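Exopolygalacturonase (Yersinia enterocolitica, PDB 2UVF) hydrolyses pectic polygalacturonate as a family 28 exopolygalacturonase, probably releasing digalacturonic acid from the chain end. Local coordinates at residues T444-D450 / I473-N479; M497-Y501 / N547-H551. One frame throughout, in Å; residues are numbered along the deposited sequence.

Both contacts belong to the parallel beta-helix of the family 28 glycoside hydrolase, and both involve strands of its stacked parallel sheets. They come in series along the chain: contact 1 (444-450 with 473-479) is complete before contact 2 (497-501 with 547-551) begins, and strand 476-490, which starts in the first, is followed directly by strand 493-500, which supplies the first segment of the second. Their centres lie about 13 Å apart, with about 6 Å between nearest atoms, so they do not touch. Contact 1 joins neighbouring coils through backbone hydrogen bonds near the substrate site: the Ile473 side chain is about 7 Å from a bound galacturonate. Contact 2 packs a strand against a loop of a later coil by side chains.

Contact 1. Residues T444-D450 / I473-N479; sequences TGAWIED and IGGGARN
Arg478 and Trp447, the residues most covered here, stack flat: guanidinium and indole have centres 3.8 Å apart and planes at 11°, with Arg478 CZ 3.8 Å from the centroid of the five-membered ring, a cation-pi contact. Trp447 has chi1 m and chi2 near 103°; Arg478 leaves its strand with chi1 p and then runs extended. Its NE forms a salt bridge with Glu449 OE1 at 3.0 Å, and a water links Glu449 OE2 (2.8 Å) to Arg478 NH2 (3.2 Å). Arg478 NH1 is also hydrogen-bonded to Tyr520 OH. Strands 448-450 and 476-478 run parallel, 4.7 Å apart at 4°, as successive coils of a right-handed parallel beta-helix do, with Ile448 beside Ala477. Gly476 O accepts from Ile448 N, and Ile448 O from Arg478 N, both at 2.9 Å. Before the strand, a type I turn spans Thr444 to Trp447, and Gly476 N donates to Thr444 O at 2.9 Å. Gly475, at positive phi, presses CA onto the other indole face, 4.1 Å from the five-membered ring centroid; a CB there would clash with Thr444 O and Gly445 O. One residue beyond the Glu449-Arg478 salt bridge, Asn479 ND2 donates to Asp450 OD1 at 3.1 Å.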
ATOM      1  N   THR A 444      13.573   9.077   0.144  1.00 38.46           N
ATOM      2  CA  THR A 444      13.941   8.621   1.502  1.00 38.43           C
ATOM      3  C   THR A 444      14.431   9.730   2.458  1.00 38.59           C
ATOM      4  O   THR A 444      14.914   9.440   3.569  1.00 37.97           O
ATOM      5  CB  THR A 444      14.974   7.478   1.459  1.00 38.28           C
ATOM      6  OG1 THR A 444      16.109   7.898   0.700  1.00 38.05           O
ATOM      7  CG2 THR A 444      14.378   6.226   0.820  1.00 38.33           C
ATOM      8  N   GLY A 445      14.267  10.983   2.025  1.00 38.65           N
ATOM      9  CA  GLY A 445      14.687  12.193   2.751  1.00 38.50           C
ATOM     10  C   GLY A 445      14.583  12.267   4.266  1.00 38.51           C
ATOM     11  O   GLY A 445      15.598  12.321   4.949  1.00 39.16           O
ATOM     12  N   ALA A 446      13.371  12.307   4.803  1.00 38.92           N
ATOM     13  CA  ALA A 446      13.194  12.415   6.260  1.00 39.15           C
ATOM     14  C   ALA A 446      13.328  11.080   7.015  1.00 39.46           C
ATOM     15  O   ALA A 446      13.112  11.027   8.231  1.00 40.07           O
ATOM     16  CB  ALA A 446      11.859  13.097   6.605  1.00 39.03           C
ATOM     17  N   TRP A 447      13.712  10.021   6.301  1.00 39.50           N
ATOM     18  CA  TRP A 447      13.790   8.648   6.835  1.00 39.55           C
ATOM     19  C   TRP A 447      12.479   7.866   6.696  1.00 38.29           C
ATOM     20  O   TRP A 447      11.400   8.371   6.985  1.00 38.23           O
ATOM     21  CB  TRP A 447      14.309   8.601   8.292  1.00 40.33           C
ATOM     22  CG  TRP A 447      15.804   8.841   8.408  1.00 41.67           C
ATOM     23  CD1 TRP A 447      16.422   9.998   8.804  1.00 42.51           C
ATOM     24  CD2 TRP A 447      16.863   7.908   8.108  1.00 42.31           C
ATOM     25  NE1 TRP A 447      17.791   9.842   8.774  1.00 42.15           N
ATOM     26  CE2 TRP A 447      18.090   8.573   8.353  1.00 42.66           C
ATOM     27  CE3 TRP A 447      16.892   6.582   7.657  1.00 42.33           C
ATOM     28  CZ2 TRP A 447      19.333   7.955   8.161  1.00 42.36           C
ATOM     29  CZ3 TRP A 447      18.127   5.964   7.471  1.00 42.09           C
ATOM     30  CH2 TRP A 447      19.331   6.652   7.723  1.00 42.26           C
ATOM     31  N   ILE A 448      12.604   6.632   6.221  1.00 37.15           N
ATOM     32  CA  ILE A 448      11.517   5.656   6.254  1.00 36.06           C
ATOM     33  C   ILE A 448      11.892   4.600   7.283  1.00 35.37           C
ATOM     34  O   ILE A 448      12.993   4.046   7.241  1.00 35.16           O
ATOM     35  CB  ILE A 448      11.266   5.004   4.854  1.00 36.29           C
ATOM     36  CG1 ILE A 448      10.806   6.071   3.845  1.00 35.00           C
ATOM     37  CG2 ILE A 448      10.246   3.844   4.967  1.00 35.33           C
ATOM     38  CD1 ILE A 448      11.169   5.793   2.408  1.00 31.52           C
ATOM     39  N   GLU A 449      10.995   4.317   8.219  1.00 34.51           N
ATOM     40  CA  GLU A 449      11.402   3.499   9.350  1.00 34.34           C
ATOM     41  C   GLU A 449      10.250   2.796  10.067  1.00 34.12           C
ATOM     42  O   GLU A 449       9.100   3.229   9.996  1.00 33.23           O
ATOM     43  CB  GLU A 449      12.176   4.371  10.347  1.00 34.24           C
ATOM     44  CG  GLU A 449      11.309   5.426  11.031  1.00 34.19           C
ATOM     45  CD  GLU A 449      12.112   6.528  11.717  1.00 34.58           C
ATOM     46  OE1 GLU A 449      13.355   6.592  11.541  1.00 34.83           O
ATOM     47  OE2 GLU A 449      11.476   7.327  12.425  1.00 33.32           O
ATOM     48  N   ASP A 450      10.605   1.724  10.779  1.00 34.22           N
ATOM     49  CA  ASP A 450       9.675   0.948  11.595  1.00 34.22           C
ATOM     50  C   ASP A 450       8.575   0.347  10.730  1.00 32.54           C
ATOM     51  O   ASP A 450       7.398   0.543  11.011  1.00 31.84           O
ATOM     52  CB  ASP A 450       9.045   1.786  12.728  1.00 35.47           C
ATOM     53  CG  ASP A 450      10.074   2.556  13.584  1.00 39.56           C
ATOM     54  OD1 ASP A 450      11.301   2.262  13.553  1.00 42.19           O
ATOM     55  OD2 ASP A 450       9.613   3.470  14.326  1.00 44.91           O
ATOM     56  N   ILE A 473      19.387  12.333  -2.441  1.00 49.25           N
ATOM     57  CA  ILE A 473      18.116  12.350  -1.690  1.00 48.11           C
ATOM     58  C   ILE A 473      18.334  12.347  -0.167  1.00 47.78           C
ATOM     59  O   ILE A 473      17.555  12.944   0.593  1.00 47.71           O
ATOM     60  CB  ILE A 473      17.158  11.214  -2.142  1.00 48.22           C
ATOM     61  CG1 ILE A 473      16.626  11.520  -3.542  1.00 47.08           C
ATOM     62  CG2 ILE A 473      15.984  11.076  -1.171  1.00 47.78           C
ATOM     63  CD1 ILE A 473      16.164  10.329  -4.325  1.00 46.71           C
ATOM     64  N   GLY A 474      19.398  11.687   0.273  1.00 47.04           N
ATOM     65  CA  GLY A 474      19.716  11.619   1.692  1.00 46.41           C
ATOM     66  C   GLY A 474      18.728  10.754   2.441  1.00 45.89           C
ATOM     67  O   GLY A 474      17.907  10.058   1.828  1.00 45.80           O
ATOM     68  N   GLY A 475      18.800  10.810   3.769  1.00 45.05           N
ATOM     69  CA  GLY A 475      17.967   9.967   4.620  1.00 43.92           C
ATOM     70  C   GLY A 475      18.237   8.490   4.375  1.00 43.25           C
ATOM     71  O   GLY A 475      19.387   8.039   4.421  1.00 43.81           O
ATOM     72  N   GLY A 476      17.175   7.743   4.094  1.00 41.68           N
ATOM     73  CA  GLY A 476      17.274   6.315   3.871  1.00 40.04           C
ATOM     74  C   GLY A 476      16.123   5.583   4.532  1.00 38.85           C
ATOM     75  O   GLY A 476      15.108   6.178   4.880  1.00 38.61           O
ATOM     76  N   ALA A 477      16.283   4.277   4.678  1.00 38.45           N
ATOM     77  CA  ALA A 477      15.302   3.441   5.364  1.00 37.89           C
ATOM     78  C   ALA A 477      16.022   2.566   6.378  1.00 37.73           C
ATOM     79  O   ALA A 477      17.145   2.095   6.150  1.00 37.68           O
ATOM     80  CB  ALA A 477      14.509   2.596   4.367  1.00 37.72           C
ATOM     81  N   ARG A 478      15.382   2.396   7.520  1.00 37.41           N
ATOM     82  CA  ARG A 478      15.938   1.634   8.612  1.00 37.59           C
ATOM     83  C   ARG A 478      14.823   0.910   9.335  1.00 37.09           C
ATOM     84  O   ARG A 478      13.653   1.289   9.230  1.00 37.08           O
ATOM     85  CB  ARG A 478      16.713   2.539   9.584  1.00 37.72           C
ATOM     86  CG  ARG A 478      15.918   3.658  10.250  1.00 37.67           C
ATOM     87  CD  ARG A 478      16.899   4.655  10.897  1.00 38.98           C
ATOM     88  NE  ARG A 478      16.269   5.865  11.439  1.00 40.23           N
ATOM     89  CZ  ARG A 478      16.933   6.992  11.708  1.00 41.50           C
ATOM     90  NH1 ARG A 478      18.245   7.082  11.495  1.00 39.58           N
ATOM     91  NH2 ARG A 478      16.282   8.047  12.181  1.00 43.58           N
ATOM     92  N   ASN A 479      15.204  -0.130  10.071  1.00 36.18           N
ATOM     93  CA  ASN A 479      14.267  -0.979  10.800  1.00 34.94           C
ATOM     94  C   ASN A 479      13.058  -1.431   9.957  1.00 33.71           C
ATOM     95  O   ASN A 479      11.906  -1.174  10.291  1.00 33.36           O
ATOM     96  CB  ASN A 479      13.871  -0.346  12.133  1.00 34.78           C
ATOM     97  CG  ASN A 479      13.082  -1.292  12.997  1.00 36.35           C
ATOM     98  OD1 ASN A 479      13.273  -2.514  12.930  1.00 38.08           O
ATOM     99  ND2 ASN A 479      12.161  -0.749  13.792  1.00 37.15           N
TER
HETATM  100  O   HOH W   1      13.490   9.118  13.293  1.00 35.23           O

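Contact 2. Residues M497-Y501 / N547-H551; sequences MTLDY and NKAWH
Residues 497-501 run extended along strand 493-500 and into the loop after it, whereas 547-551 are the irregular close of the loop leading into strand 551-562. Their end-to-end directions differ by 164°, so they run nearly antiparallel, but the backbones stay apart: the closest CA pair, Tyr501 and Ala549, is 6.8 Å apart. Lys548, at positive phi (61/3), and Ala549 both face Asp544 in a G1 beta bulge, and Ala549 directs its CB toward the strand. Met497, Leu499 and Tyr501 alternate with Thr498 and Asp500, whose CA-to-CB bonds point away from 547-551. The His551 imidazole (chi1 -43°, chi2 -87°) receives Met497 CB over one face, with CE1 at 4.3 Å, and Leu499 CB lies 3.4 Å from CE1. Leu499 CD2 meets Ala549 CB at 4.2 Å; Tyr501 CB reaches the same methyl at 4.4 Å. Tyr501 (chi1 t, chi2 81°) offers its ring face to Asn547 CB, 3.3 Å from the ring centroid, an unusually tight CH-pi contact. Strand 539-542 of the beta-helix supplies Lys542 O, which accepts from His551 NE2. With no hydrogen bond between the two segments, the loop is held to the strand by side-chain fit and burial, the polar need of His551 being met outside them.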
ATOM      1  N   MET A 497      18.020  -3.523  -2.932  1.00 45.33           N
ATOM      2  CA  MET A 497      18.436  -2.393  -2.126  1.00 46.80           C
ATOM      3  C   MET A 497      19.492  -1.674  -2.962  1.00 48.85           C
ATOM      4  O   MET A 497      20.664  -2.050  -2.936  1.00 48.97           O
ATOM      5  CB  MET A 497      19.057  -2.867  -0.819  1.00 46.41           C
ATOM      6  CG  MET A 497      18.202  -3.796   0.022  1.00 46.27           C
ATOM      7  SD  MET A 497      18.993  -4.143   1.609  1.00 46.07           S
ATOM      8  CE  MET A 497      18.940  -2.555   2.407  1.00 44.29           C
ATOM      9  N   THR A 498      19.078  -0.681  -3.743  1.00 51.33           N
ATOM     10  CA  THR A 498      20.025   0.101  -4.540  1.00 53.94           C
ATOM     11  C   THR A 498      20.225   1.482  -3.949  1.00 55.94           C
ATOM     12  O   THR A 498      19.284   2.076  -3.416  1.00 55.73           O
ATOM     13  CB  THR A 498      19.633   0.208  -6.024  1.00 53.45           C
ATOM     14  OG1 THR A 498      18.208   0.297  -6.152  1.00 54.78           O
ATOM     15  CG2 THR A 498      20.120  -1.003  -6.784  1.00 54.00           C
ATOM     16  N   LEU A 499      21.470   1.960  -4.025  1.00 59.15           N
ATOM     17  CA  LEU A 499      21.881   3.279  -3.523  1.00 62.35           C
ATOM     18  C   LEU A 499      22.799   3.906  -4.567  1.00 64.58           C
ATOM     19  O   LEU A 499      23.966   3.511  -4.709  1.00 65.07           O
ATOM     20  CB  LEU A 499      22.617   3.143  -2.187  1.00 62.05           C
ATOM     21  CG  LEU A 499      22.413   4.162  -1.062  1.00 62.96           C
ATOM     22  CD1 LEU A 499      23.195   3.721   0.169  1.00 63.13           C
ATOM     23  CD2 LEU A 499      22.792   5.586  -1.466  1.00 63.08           C
ATOM     24  N   ASP A 500      22.272   4.878  -5.304  1.00 67.36           N
ATOM     25  CA  ASP A 500      22.996   5.435  -6.443  1.00 70.25           C
ATOM     26  C   ASP A 500      23.594   6.852  -6.166  1.00 71.85           C
ATOM     27  O   ASP A 500      22.914   7.870  -6.358  1.00 72.03           O
ATOM     28  CB  ASP A 500      22.107   5.394  -7.716  1.00 70.12           C
ATOM     29  CG  ASP A 500      21.335   4.053  -7.886  1.00 70.88           C
ATOM     30  OD1 ASP A 500      20.864   3.480  -6.878  1.00 70.72           O
ATOM     31  OD2 ASP A 500      21.174   3.575  -9.038  1.00 70.99           O
ATOM     32  N   TYR A 501      24.860   6.882  -5.701  1.00 73.89           N
ATOM     33  CA  TYR A 501      25.645   8.114  -5.405  1.00 75.64           C
ATOM     34  C   TYR A 501      25.945   9.009  -6.590  1.00 77.04           C
ATOM     35  O   TYR A 501      26.404   8.532  -7.612  1.00 77.35           O
ATOM     36  CB  TYR A 501      26.985   7.801  -4.717  1.00 75.85           C
ATOM     37  CG  TYR A 501      27.999   8.982  -4.653  1.00 76.34           C
ATOM     38  CD1 TYR A 501      27.898   9.959  -3.681  1.00 76.76           C
ATOM     39  CD2 TYR A 501      29.052   9.092  -5.543  1.00 76.56           C
ATOM     40  CE1 TYR A 501      28.777  11.008  -3.614  1.00 76.75           C
ATOM     41  CE2 TYR A 501      29.942  10.135  -5.469  1.00 76.67           C
ATOM     42  CZ  TYR A 501      29.799  11.094  -4.494  1.00 76.54           C
ATOM     43  OH  TYR A 501      30.680  12.141  -4.395  1.00 76.07           O
ATOM     44  N   ASN A 547      32.428   5.852  -3.000  1.00 66.91           N
ATOM     45  CA  ASN A 547      31.952   7.132  -2.493  1.00 66.40           C
ATOM     46  C   ASN A 547      31.278   7.029  -1.114  1.00 65.87           C
ATOM     47  O   ASN A 547      30.342   7.778  -0.794  1.00 65.66           O
ATOM     48  CB  ASN A 547      31.040   7.770  -3.541  1.00 66.57           C
ATOM     49  CG  ASN A 547      31.681   7.792  -4.926  1.00 67.23           C
ATOM     50  OD1 ASN A 547      31.141   7.234  -5.885  1.00 67.35           O
ATOM     51  ND2 ASN A 547      32.854   8.424  -5.029  1.00 68.18           N
ATOM     52  N   LYS A 548      31.791   6.096  -0.310  1.00 65.14           N
ATOM     53  CA  LYS A 548      31.353   5.837   1.075  1.00 64.56           C
ATOM     54  C   LYS A 548      29.884   5.416   1.236  1.00 63.50           C
ATOM     55  O   LYS A 548      29.417   5.208   2.364  1.00 63.73           O
ATOM     56  CB  LYS A 548      31.705   7.006   2.030  1.00 64.90           C
ATOM     57  CG  LYS A 548      33.195   7.137   2.394  1.00 65.66           C
ATOM     58  CD  LYS A 548      33.374   7.773   3.781  1.00 67.03           C
ATOM     59  CE  LYS A 548      34.768   8.359   3.969  1.00 68.17           C
ATOM     60  NZ  LYS A 548      35.005   9.577   3.120  1.00 68.30           N
ATOM     61  N   ALA A 549      29.173   5.276   0.117  1.00 62.21           N
ATOM     62  CA  ALA A 549      27.771   4.835   0.125  1.00 60.79           C
ATOM     63  C   ALA A 549      27.652   3.308   0.189  1.00 59.75           C
ATOM     64  O   ALA A 549      27.732   2.620  -0.839  1.00 59.56           O
ATOM     65  CB  ALA A 549      27.014   5.394  -1.090  1.00 60.70           C
ATOM     66  N   TRP A 550      27.489   2.785   1.402  1.00 58.16           N
ATOM     67  CA  TRP A 550      27.222   1.364   1.586  1.00 56.94           C
ATOM     68  C   TRP A 550      26.020   1.081   2.490  1.00 55.52           C
ATOM     69  O   TRP A 550      25.627   1.911   3.317  1.00 54.85           O
ATOM     70  CB  TRP A 550      28.474   0.580   2.041  1.00 57.57           C
ATOM     71  CG  TRP A 550      29.166   1.131   3.263  1.00 58.43           C
ATOM     72  CD1 TRP A 550      28.764   1.008   4.572  1.00 59.12           C
ATOM     73  CD2 TRP A 550      30.388   1.881   3.286  1.00 58.90           C
ATOM     74  NE1 TRP A 550      29.658   1.652   5.406  1.00 59.04           N
ATOM     75  CE2 TRP A 550      30.664   2.193   4.646  1.00 58.99           C
ATOM     76  CE3 TRP A 550      31.270   2.337   2.289  1.00 58.65           C
ATOM     77  CZ2 TRP A 550      31.792   2.932   5.034  1.00 58.54           C
ATOM     78  CZ3 TRP A 550      32.394   3.072   2.674  1.00 59.00           C
ATOM     79  CH2 TRP A 550      32.642   3.363   4.040  1.00 58.93           C
ATOM     80  N   HIS A 551      25.448  -0.105   2.293  1.00 53.96           N
ATOM     81  CA  HIS A 551      24.373  -0.634   3.121  1.00 52.50           C
ATOM     82  C   HIS A 551      24.996  -1.470   4.218  1.00 51.20           C
ATOM     83  O   HIS A 551      26.064  -2.049   4.040  1.00 51.12           O
ATOM     84  CB  HIS A 551      23.429  -1.522   2.291  1.00 52.63           C
ATOM     85  CG  HIS A 551      23.098  -0.963   0.941  1.00 52.74           C
ATOM     86  ND1 HIS A 551      22.054  -0.088   0.733  1.00 53.12           N
ATOM     87  CD2 HIS A 551      23.684  -1.141  -0.266  1.00 51.90           C
ATOM     88  CE1 HIS A 551      22.003   0.238  -0.545  1.00 52.58           C
ATOM     89  NE2 HIS A 551      22.981  -0.387  -1.174  1.00 52.02           N
TER